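Local structure of suppressor of fused homolog (Drosophila melanogaster, 6LPH) at residues L18-D23 with I184-G189; P69-Y74 with G227-T232; P157-L162 with D202-A207. The protein probably binds and sequesters transcription factors and binds nuclear localization sequences, and is represented here by its N-terminal part with a bound peptide. All blocks are in the same frame, centred on the assembly; numbering follows the deposited sequence.

Contact 1. Residues L18-D23 with I184-G189; sequences LKAIID and IDTPTG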
loop_
_atom_site.group_PDB
_atom_site.type_symbol
_atom_site.label_atom_id
_atom_site.label_comp_id
_atom_site.label_asym_id
_atom_site.label_seq_id
_atom_site.Cartn_x
_atom_site.Cartn_y
_atom_site.Cartn_z
ATOM N N LEU A 18 -9.774 5.973 -13.419
ATOM C CA LEU A 18 -8.465 6.587 -13.118
ATOM C C LEU A 18 -8.672 8.069 -12.719
ATOM O O LEU A 18 -8.189 8.509 -11.681
ATOM C CB LEU A 18 -7.561 6.468 -14.345
ATOM C CG LEU A 18 -6.028 6.371 -14.283
ATOM C CD1 LEU A 18 -5.520 6.882 -15.617
ATOM C CD2 LEU A 18 -5.377 7.106 -13.146
ATOM N N LYS A 19 -9.445 8.811 -13.511
ATOM C CA LYS A 19 -9.681 10.246 -13.240
ATOM C C LYS A 19 -10.308 10.504 -11.846
ATOM O O LYS A 19 -9.896 11.440 -11.139
ATOM C CB LYS A 19 -10.535 10.891 -14.357
ATOM C CG LYS A 19 -10.750 12.409 -14.192
ATOM C CD LYS A 19 -11.632 13.015 -15.276
ATOM C CE LYS A 19 -11.457 14.529 -15.321
ATOM N NZ LYS A 19 -11.673 15.146 -13.992
ATOM N N ALA A 20 -11.301 9.693 -11.457
ATOM C CA ALA A 20 -11.942 9.811 -10.119
ATOM C C ALA A 20 -10.941 9.644 -8.973
ATOM O O ALA A 20 -10.939 10.403 -7.996
ATOM C CB ALA A 20 -13.043 8.782 -9.969
ATOM N N ILE A 21 -10.079 8.644 -9.105
ATOM C CA ILE A 21 -9.075 8.391 -8.083
ATOM C C ILE A 21 -8.071 9.547 -8.028
ATOM O O ILE A 21 -7.787 10.054 -6.946
ATOM C CB ILE A 21 -8.375 7.024 -8.290
ATOM C CG1 ILE A 21 -9.424 5.885 -8.121
ATOM C CG2 ILE A 21 -7.221 6.863 -7.296
ATOM C CD1 ILE A 21 -8.937 4.519 -8.610
ATOM N N ILE A 22 -7.560 9.955 -9.195
ATOM C CA ILE A 22 -6.618 11.109 -9.293
ATOM C C ILE A 22 -7.219 12.376 -8.711
ATOM O O ILE A 22 -6.548 13.107 -7.964
ATOM C CB ILE A 22 -6.166 11.368 -10.759
ATOM C CG1 ILE A 22 -5.329 10.194 -11.297
ATOM C CG2 ILE A 22 -5.417 12.702 -10.904
ATOM C CD1 ILE A 22 -4.090 9.890 -10.516
ATOM N N ASP A 23 -8.493 12.637 -9.039
ATOM C CA ASP A 23 -9.198 13.767 -8.453
ATOM C C ASP A 23 -9.303 13.698 -6.927
ATOM O O ASP A 23 -9.015 14.680 -6.234
ATOM C CB ASP A 23 -10.576 13.939 -9.100
ATOM C CG ASP A 23 -10.478 14.437 -10.534
ATOM O OD1 ASP A 23 -11.486 14.404 -11.269
ATOM O OD2 ASP A 23 -9.368 14.866 -10.937
ATOM N N ILE A 184 -14.769 5.718 -1.859
ATOM C CA ILE A 184 -15.383 6.702 -2.749
ATOM C C ILE A 184 -16.250 6.034 -3.817
ATOM O O ILE A 184 -16.089 4.830 -4.118
ATOM C CB ILE A 184 -14.342 7.581 -3.471
ATOM C CG1 ILE A 184 -13.528 6.745 -4.492
ATOM C CG2 ILE A 184 -13.397 8.277 -2.473
ATOM C CD1 ILE A 184 -12.523 7.567 -5.290
ATOM N N ASP A 185 -17.145 6.827 -4.402
ATOM C CA ASP A 185 -17.928 6.391 -5.539
ATOM C C ASP A 185 -17.202 6.962 -6.744
ATOM O O ASP A 185 -16.556 8.015 -6.640
ATOM C CB ASP A 185 -19.342 6.979 -5.472
ATOM C CG ASP A 185 -20.289 6.354 -6.489
ATOM O OD1 ASP A 185 -19.987 5.250 -6.987
ATOM O OD2 ASP A 185 -21.354 6.953 -6.786
ATOM N N THR A 186 -17.272 6.266 -7.876
ATOM C CA THR A 186 -16.659 6.763 -9.107
ATOM C C THR A 186 -17.588 6.465 -10.251
ATOM O O THR A 186 -18.533 5.699 -10.072
ATOM C CB THR A 186 -15.278 6.096 -9.403
ATOM O OG1 THR A 186 -15.461 4.805 -10.007
ATOM C CG2 THR A 186 -14.410 5.962 -8.129
ATOM N N PRO A 187 -17.349 7.087 -11.431
ATOM C CA PRO A 187 -18.161 6.734 -12.589
ATOM C C PRO A 187 -18.201 5.233 -12.857
ATOM O O PRO A 187 -19.228 4.744 -13.341
ATOM C CB PRO A 187 -17.471 7.467 -13.735
ATOM C CG PRO A 187 -16.865 8.671 -13.083
ATOM C CD PRO A 187 -16.508 8.268 -11.689
ATOM N N THR A 188 -17.119 4.500 -12.547
ATOM C CA THR A 188 -17.139 3.045 -12.799
ATOM C C THR A 188 -17.535 2.197 -11.573
ATOM O O THR A 188 -17.469 0.977 -11.620
ATOM C CB THR A 188 -15.824 2.504 -13.414
ATOM O OG1 THR A 188 -14.732 2.787 -12.531
ATOM C CG2 THR A 188 -15.552 3.127 -14.806
ATOM N N GLY A 189 -17.962 2.820 -10.482
ATOM C CA GLY A 189 -18.349 2.029 -9.325
ATOM C C GLY A 189 -17.659 2.457 -8.058
ATOM O O GLY A 189 -16.929 3.442 -8.054
#

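Contact 2. Residues P69-Y74 with G227-T232; sequences PPHWHY and GDWLVT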
loop_
_atom_site.group_PDB
_atom_site.type_symbol
_atom_site.label_atom_id
_atom_site.label_comp_id
_atom_site.label_asym_id
_atom_site.label_seq_id
_atom_site.Cartn_x
_atom_site.Cartn_y
_atom_site.Cartn_z
ATOM N N PRO A 69 3.468 9.742 12.175
ATOM C CA PRO A 69 4.851 10.110 11.924
ATOM C C PRO A 69 5.011 10.444 10.427
ATOM O O PRO A 69 4.119 10.131 9.610
ATOM C CB PRO A 69 5.596 8.800 12.247
ATOM C CG PRO A 69 4.660 7.757 11.689
ATOM C CD PRO A 69 3.279 8.275 12.086
ATOM N N PRO A 70 6.125 11.084 10.063
ATOM C CA PRO A 70 6.380 11.285 8.630
ATOM C C PRO A 70 6.534 9.944 7.949
ATOM O O PRO A 70 7.137 9.013 8.526
ATOM C CB PRO A 70 7.713 12.041 8.579
ATOM C CG PRO A 70 8.174 12.195 9.986
ATOM C CD PRO A 70 7.178 11.645 10.941
ATOM N N HIS A 71 5.984 9.834 6.739
ATOM C CA HIS A 71 6.000 8.560 6.049
ATOM C C HIS A 71 5.771 8.720 4.569
ATOM O O HIS A 71 5.440 9.819 4.078
ATOM C CB HIS A 71 4.993 7.602 6.682
ATOM C CG HIS A 71 3.532 8.017 6.521
ATOM N ND1 HIS A 71 2.889 8.826 7.410
ATOM C CD2 HIS A 71 2.581 7.634 5.588
ATOM C CE1 HIS A 71 1.604 8.977 7.036
ATOM N NE2 HIS A 71 1.418 8.263 5.907
ATOM N N TRP A 72 5.973 7.612 3.857
ATOM C CA TRP A 72 5.689 7.507 2.443
ATOM C C TRP A 72 4.347 6.839 2.254
ATOM O O TRP A 72 4.076 5.828 2.906
ATOM C CB TRP A 72 6.754 6.634 1.825
ATOM C CG TRP A 72 8.171 7.124 2.031
ATOM C CD1 TRP A 72 9.202 6.501 2.741
ATOM C CD2 TRP A 72 8.760 8.333 1.491
ATOM N NE1 TRP A 72 10.379 7.238 2.661
ATOM C CE2 TRP A 72 10.175 8.348 1.934
ATOM C CE3 TRP A 72 8.294 9.372 0.716
ATOM C CZ2 TRP A 72 11.029 9.377 1.603
ATOM C CZ3 TRP A 72 9.185 10.414 0.395
ATOM C CH2 TRP A 72 10.507 10.402 0.816
ATOM N N HIS A 73 3.490 7.373 1.376
ATOM C CA HIS A 73 2.108 6.834 1.181
ATOM C C HIS A 73 1.989 6.343 -0.262
ATOM O O HIS A 73 2.218 7.124 -1.219
ATOM C CB HIS A 73 1.117 7.935 1.477
ATOM C CG HIS A 73 -0.342 7.520 1.467
ATOM N ND1 HIS A 73 -1.336 8.438 1.363
ATOM C CD2 HIS A 73 -0.969 6.277 1.571
ATOM C CE1 HIS A 73 -2.544 7.828 1.404
ATOM N NE2 HIS A 73 -2.336 6.508 1.552
ATOM N N TYR A 74 1.713 5.050 -0.424
ATOM C CA TYR A 74 1.624 4.425 -1.742
ATOM C C TYR A 74 0.170 4.132 -2.088
ATOM O O TYR A 74 -0.560 3.657 -1.224
ATOM C CB TYR A 74 2.363 3.093 -1.714
ATOM C CG TYR A 74 3.836 3.310 -1.397
ATOM C CD1 TYR A 74 4.272 3.460 -0.082
ATOM C CD2 TYR A 74 4.763 3.432 -2.423
ATOM C CE1 TYR A 74 5.662 3.649 0.208
ATOM C CE2 TYR A 74 6.157 3.605 -2.144
ATOM C CZ TYR A 74 6.569 3.742 -0.814
ATOM O OH TYR A 74 7.899 3.962 -0.506
ATOM N N GLY A 227 0.646 4.341 15.314
ATOM C CA GLY A 227 -0.216 5.496 15.582
ATOM C C GLY A 227 -1.597 5.396 14.938
ATOM O O GLY A 227 -1.986 4.335 14.391
ATOM N N ASP A 228 -2.334 6.507 14.981
ATOM C CA ASP A 228 -3.713 6.556 14.470
ATOM C C ASP A 228 -3.876 6.011 13.056
ATOM O O ASP A 228 -4.888 5.363 12.739
ATOM C CB ASP A 228 -4.135 8.013 14.398
ATOM C CG ASP A 228 -5.372 8.290 15.137
ATOM O OD1 ASP A 228 -6.378 7.572 14.885
ATOM O OD2 ASP A 228 -5.344 9.248 15.974
ATOM N N TRP A 229 -2.894 6.288 12.192
ATOM C CA TRP A 229 -3.025 5.928 10.777
ATOM C C TRP A 229 -2.327 4.672 10.368
ATOM O O TRP A 229 -2.172 4.425 9.166
ATOM C CB TRP A 229 -2.536 7.061 9.893
ATOM C CG TRP A 229 -3.463 8.241 9.826
ATOM C CD1 TRP A 229 -4.562 8.534 10.641
ATOM C CD2 TRP A 229 -3.348 9.373 8.911
ATOM N NE1 TRP A 229 -5.122 9.730 10.284
ATOM C CE2 TRP A 229 -4.447 10.289 9.251
ATOM C CE3 TRP A 229 -2.472 9.711 7.877
ATOM C CZ2 TRP A 229 -4.645 11.487 8.563
ATOM C CZ3 TRP A 229 -2.689 10.920 7.183
ATOM C CH2 TRP A 229 -3.744 11.781 7.527
ATOM N N LEU A 230 -1.907 3.874 11.356
ATOM C CA LEU A 230 -1.369 2.523 11.120
ATOM C C LEU A 230 -0.206 2.534 10.118
ATOM O O LEU A 230 -0.209 1.830 9.120
ATOM C CB LEU A 230 -2.493 1.555 10.699
ATOM C CG LEU A 230 -3.522 1.247 11.805
ATOM C CD1 LEU A 230 -4.772 0.549 11.263
ATOM C CD2 LEU A 230 -2.901 0.453 12.952
ATOM N N VAL A 231 0.788 3.365 10.396
ATOM C CA VAL A 231 1.971 3.418 9.577
ATOM C C VAL A 231 2.814 2.181 9.881
ATOM O O VAL A 231 3.024 1.826 11.047
ATOM C CB VAL A 231 2.767 4.710 9.860
ATOM C CG1 VAL A 231 4.151 4.684 9.184
ATOM C CG2 VAL A 231 1.946 5.927 9.419
ATOM N N THR A 232 3.291 1.533 8.832
ATOM C CA THR A 232 4.208 0.388 9.006
ATOM C C THR A 232 5.674 0.821 9.135
ATOM O O THR A 232 6.186 1.516 8.252
ATOM C CB THR A 232 4.094 -0.558 7.805
ATOM O OG1 THR A 232 2.744 -1.013 7.703
ATOM C CG2 THR A 232 5.062 -1.764 7.937
#

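Contact 3. Residues P157-L162 with D202-A207; sequences PWRKSL and DELEQA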
loop_
_atom_site.group_PDB
_atom_site.type_symbol
_atom_site.label_atom_id
_atom_site.label_comp_id
_atom_site.label_asym_id
_atom_site.label_seq_id
_atom_site.Cartn_x
_atom_site.Cartn_y
_atom_site.Cartn_z
ATOM N N PRO A 157 -1.680 -13.966 5.216
ATOM C CA PRO A 157 -0.525 -14.689 5.768
ATOM C C PRO A 157 0.558 -14.804 4.703
ATOM O O PRO A 157 0.773 -15.882 4.127
ATOM C CB PRO A 157 -1.092 -16.058 6.146
ATOM C CG PRO A 157 -2.294 -16.250 5.281
ATOM C CD PRO A 157 -2.805 -14.872 4.890
ATOM N N TRP A 158 1.211 -13.662 4.466
ATOM C CA TRP A 158 2.255 -13.476 3.450
ATOM C C TRP A 158 3.468 -14.326 3.689
ATOM O O TRP A 158 4.090 -14.842 2.744
ATOM C CB TRP A 158 2.661 -12.009 3.451
ATOM C CG TRP A 158 3.235 -11.532 2.143
ATOM C CD1 TRP A 158 4.486 -10.967 1.927
ATOM C CD2 TRP A 158 2.586 -11.530 0.833
ATOM N NE1 TRP A 158 4.646 -10.612 0.615
ATOM C CE2 TRP A 158 3.559 -10.936 -0.104
ATOM C CE3 TRP A 158 1.338 -11.941 0.349
ATOM C CZ2 TRP A 158 3.280 -10.781 -1.466
ATOM C CZ3 TRP A 158 1.070 -11.776 -1.027
ATOM C CH2 TRP A 158 2.011 -11.208 -1.906
ATOM N N ARG A 159 3.813 -14.478 4.962
ATOM C CA ARG A 159 4.946 -15.323 5.400
ATOM C C ARG A 159 6.301 -14.971 4.797
ATOM O O ARG A 159 7.079 -15.864 4.491
ATOM C CB ARG A 159 4.671 -16.837 5.169
ATOM C CG ARG A 159 3.402 -17.353 5.834
ATOM C CD ARG A 159 3.450 -17.168 7.338
ATOM N NE ARG A 159 2.334 -17.843 7.968
ATOM C CZ ARG A 159 2.036 -17.786 9.263
ATOM N NH1 ARG A 159 2.756 -17.030 10.101
ATOM N NH2 ARG A 159 0.974 -18.445 9.706
ATOM N N LYS A 160 6.571 -13.686 4.581
ATOM C CA LYS A 160 7.914 -13.241 4.188
ATOM C C LYS A 160 8.032 -11.735 4.343
ATOM O O LYS A 160 7.033 -11.002 4.230
ATOM C CB LYS A 160 8.296 -13.692 2.773
ATOM C CG LYS A 160 7.294 -13.319 1.719
ATOM C CD LYS A 160 7.310 -14.248 0.500
ATOM C CE LYS A 160 6.238 -13.802 -0.501
ATOM N NZ LYS A 160 4.820 -14.182 -0.124
ATOM N N SER A 161 9.236 -11.271 4.649
ATOM C CA SER A 161 9.445 -9.856 4.889
ATOM C C SER A 161 8.905 -9.066 3.720
ATOM O O SER A 161 9.114 -9.413 2.554
ATOM C CB SER A 161 10.942 -9.524 5.113
ATOM O OG SER A 161 11.696 -9.898 3.982
ATOM N N LEU A 162 8.178 -8.006 4.041
ATOM C CA LEU A 162 7.534 -7.182 3.018
ATOM C C LEU A 162 8.552 -6.533 2.069
ATOM O O LEU A 162 8.268 -6.311 0.900
ATOM C CB LEU A 162 6.674 -6.121 3.680
ATOM C CG LEU A 162 5.737 -6.558 4.818
ATOM C CD1 LEU A 162 4.854 -5.350 5.142
ATOM C CD2 LEU A 162 4.910 -7.812 4.475
ATOM N N ASP A 202 2.872 -12.873 15.874
ATOM C CA ASP A 202 1.845 -13.014 16.923
ATOM C C ASP A 202 0.618 -12.136 16.640
ATOM O O ASP A 202 -0.518 -12.537 16.913
ATOM C CB ASP A 202 2.396 -12.821 18.360
ATOM C CG ASP A 202 3.020 -11.435 18.602
ATOM O OD1 ASP A 202 3.271 -10.689 17.635
ATOM O OD2 ASP A 202 3.286 -11.098 19.778
ATOM N N GLU A 203 0.853 -10.960 16.058
ATOM C CA GLU A 203 -0.247 -10.069 15.646
ATOM C C GLU A 203 -1.123 -10.755 14.582
ATOM O O GLU A 203 -2.376 -10.711 14.639
ATOM C CB GLU A 203 0.315 -8.719 15.151
ATOM C CG GLU A 203 0.799 -7.826 16.302
ATOM C CD GLU A 203 1.830 -6.760 15.933
ATOM O OE1 GLU A 203 2.300 -6.079 16.878
ATOM O OE2 GLU A 203 2.172 -6.580 14.737
ATOM N N LEU A 204 -0.461 -11.391 13.618
ATOM C CA LEU A 204 -1.168 -12.141 12.580
ATOM C C LEU A 204 -1.942 -13.288 13.226
ATOM O O LEU A 204 -3.128 -13.485 12.951
ATOM C CB LEU A 204 -0.206 -12.697 11.518
ATOM C CG LEU A 204 -0.936 -13.727 10.652
ATOM C CD1 LEU A 204 -1.848 -12.989 9.683
ATOM C CD2 LEU A 204 0.009 -14.692 9.952
ATOM N N GLU A 205 -1.268 -14.017 14.106
ATOM C CA GLU A 205 -1.911 -15.153 14.777
ATOM C C GLU A 205 -3.221 -14.731 15.453
ATOM O O GLU A 205 -4.238 -15.403 15.304
ATOM C CB GLU A 205 -0.942 -15.822 15.768
ATOM C CG GLU A 205 -1.209 -17.302 15.937
ATOM C CD GLU A 205 0.045 -18.176 15.793
ATOM O OE1 GLU A 205 0.021 -19.297 16.339
ATOM O OE2 GLU A 205 1.057 -17.762 15.143
ATOM N N GLN A 206 -3.197 -13.597 16.157
ATOM C CA GLN A 206 -4.356 -13.165 16.928
ATOM C C GLN A 206 -5.441 -12.531 16.069
ATOM O O GLN A 206 -6.621 -12.617 16.402
ATOM C CB GLN A 206 -3.961 -12.277 18.122
ATOM C CG GLN A 206 -2.943 -12.932 19.069
ATOM C CD GLN A 206 -3.372 -14.296 19.621
ATOM O OE1 GLN A 206 -2.524 -15.154 19.946
ATOM N NE2 GLN A 206 -4.685 -14.501 19.743
ATOM N N ALA A 207 -5.050 -11.897 14.961
ATOM C CA ALA A 207 -6.033 -11.371 14.015
ATOM C C ALA A 207 -6.797 -12.538 13.394
ATOM O O ALA A 207 -8.020 -12.451 13.140
ATOM C CB ALA A 207 -5.347 -10.545 12.944
HETATM O O HOH W 1 1.549 -16.257 12.878
HETATM O O HOH W 2 1.047 -19.051 12.482
#

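Contact 1. Residues L18-D23 with I184-G189
The methyl of Ala-20 meets Thr-186 end-on and is the centre of this contact between a helix and a strand end. Ala-20 CB lies 3.5 Å from Thr-186 CB, and Thr-186 CG2 touches the same Ala-20 methyl at 3.6 Å, somewhat off its axis. Pro-187 adds its CD, 3.9 Å from Ala-20 CB, while Ile-184 reaches across with CD1 to the Ala-20 carbonyl oxygen. A helix can come this close to a backbone because the residue facing it is so small; Ala-20 and Thr-186 have their CA atoms only 5.7 Å apart.

The two branches of Thr-186 divide the work. With OG1 between the backbone N and the carbonyl carbon (chi1 81°), the hydroxyl turns to its own turn while CG2 is left against the helix. Thr-186 OG1 donates to Gly-189 O at 2.8 Å, 17° out of the carbonyl plane, and weakly accepts Thr-188 N. With a valine in its place, the Gly-189 carbonyl is likely to lose the hydroxyl donor and Thr-188 N its weak acceptor, making the turn less firmly held.

Elsewhere on the helix, Ile-21 packs on Phe-77 and Phe-193 of the sheet, whereas Leu-18 and Ile-22 pack on the bound peptide. Backbone bonds between Thr-186 and Gly-189, one of them weak, close a type I turn joining strands 172-186 and 189-199: the arrangement is that of a tight beta hairpin whose end is covered by the N-terminal helix 16-28.

Contact 2. Residues P69-Y74 with G227-T232
His-71 and Val-231 meet with the imidazole face turned to a methyl, and the histidine can be followed outward from its backbone. His-71 CB comes first, 3.9 Å from Val-231 CG1, the branch that stands anti to the valine backbone N (chi1 170°). From CG onward the other branch takes over: Val-231 CG2 sits over one face of the His-71 ring, 17° off the normal and 3.8 Å from the ring centroid, a CH-pi contact displaced toward the rim. The nearest ring atom to this methyl is His-71 ND1, at 3.7 Å.

That same nitrogen is engaged in the ring plane as well. His-71 ND1 donates to Pro-69 O over 2.8 Å, almost straight at 175°, with the oxygen scarcely out of the imidazole plane. Face and edge are thus used independently, and the bond fixes the ring's rotation so that the valine methyl finds a flat surface. The setting is the start of strand 71-77, a member of the mixed beta sheet, approached by the long loop that runs from helix 201-219 to helix 240-243. A type I turn from Gly-227 to Leu-230 brings that loop round, and Gly-227 enters it at a positive phi.

Further out, His-71 CE1 is 4.2 Å from Trp-229 CE3, which lies at the imidazole edge; the rings of His-71 and Trp-229 each also meet Tyr-60. At the far tip, His-71 NE2 is hydrogen-bonded to Arg-107 NH1 on the adjoining strand 97-109. Pro-69 flanks the valine too: its CD touches Val-231 CG2 at 3.8 Å and its CG lies about equally close to both methyls, the proline and valine lying side by side and pointing opposite ways.

Contact 3. Residues P157-L162 with D202-A207
Arg-159 lays one face of its guanidinium over the Leu-204 methyl CD2, which stands off-centre beneath the group with Arg-159 NH1 as its nearest atom, 3.6 Å away. The arginine and leucine side chains run at about a right angle. A flat group and a single methyl make the contact. A bend in the arginine chain at CB-CG (chi2 -60°), followed by an extended stretch, carries the guanidinium across to the helix. Pro-157 adds a looser touch, its CB 4.2 Å from the same Leu-204 CD2.

Beyond the leucine, the arginine looks toward Glu-205, yet Arg-159 NH1 and Glu-205 OE2 remain 5.4 Å apart. Two waters fill the interval. The first accepts from Arg-159 NH1 at 3.1 Å and donates to Glu-205 OE2; the second accepts from Arg-159 NH2 at 2.8 Å and donates to that same carboxylate oxygen. The opposite charges would probably still attract through this relay, less strongly than in a direct pair.

On the loop itself, Lys-160 NZ lies over the centre of the Trp-158 indole and donates to Trp-158 O at 3.0 Å, folding the loop back on itself. The indole in turn packs on helix 131-146, and Leu-204 also rests on Asn-172 at the start of the next strand. With a methyl on one face and waters at the rim of NH1 and NH2, this is a water-bridged arginine-glutamate pair whose guanidinium lies over a leucine methyl, joining the loop that follows edge strand 155-156 to the first turns of helix 201-219.

In the fold
The three contacts are spread across one chain, and none touches another. Contacts 1 and 2 have centres about 23 Å apart and both reach the mixed sheet, where strand 71-77 carries part of contact 2 and the end of strand 172-186 part of contact 1. Contact 3 lies about 32 Å from contact 1, centre to centre, on the opposite side of the chain's centre, but only about 19 Å from contact 2, their nearest atoms about 5 Å apart. Along the sequence the segments run 18-23, 69-74, 157-162, 184-189, 202-207 and 227-232, so contact 1 crosses the other two. Distant chain regions are thereby tied round one sheet, with the peptide-binding helix at one end and helix 201-219 toward the other.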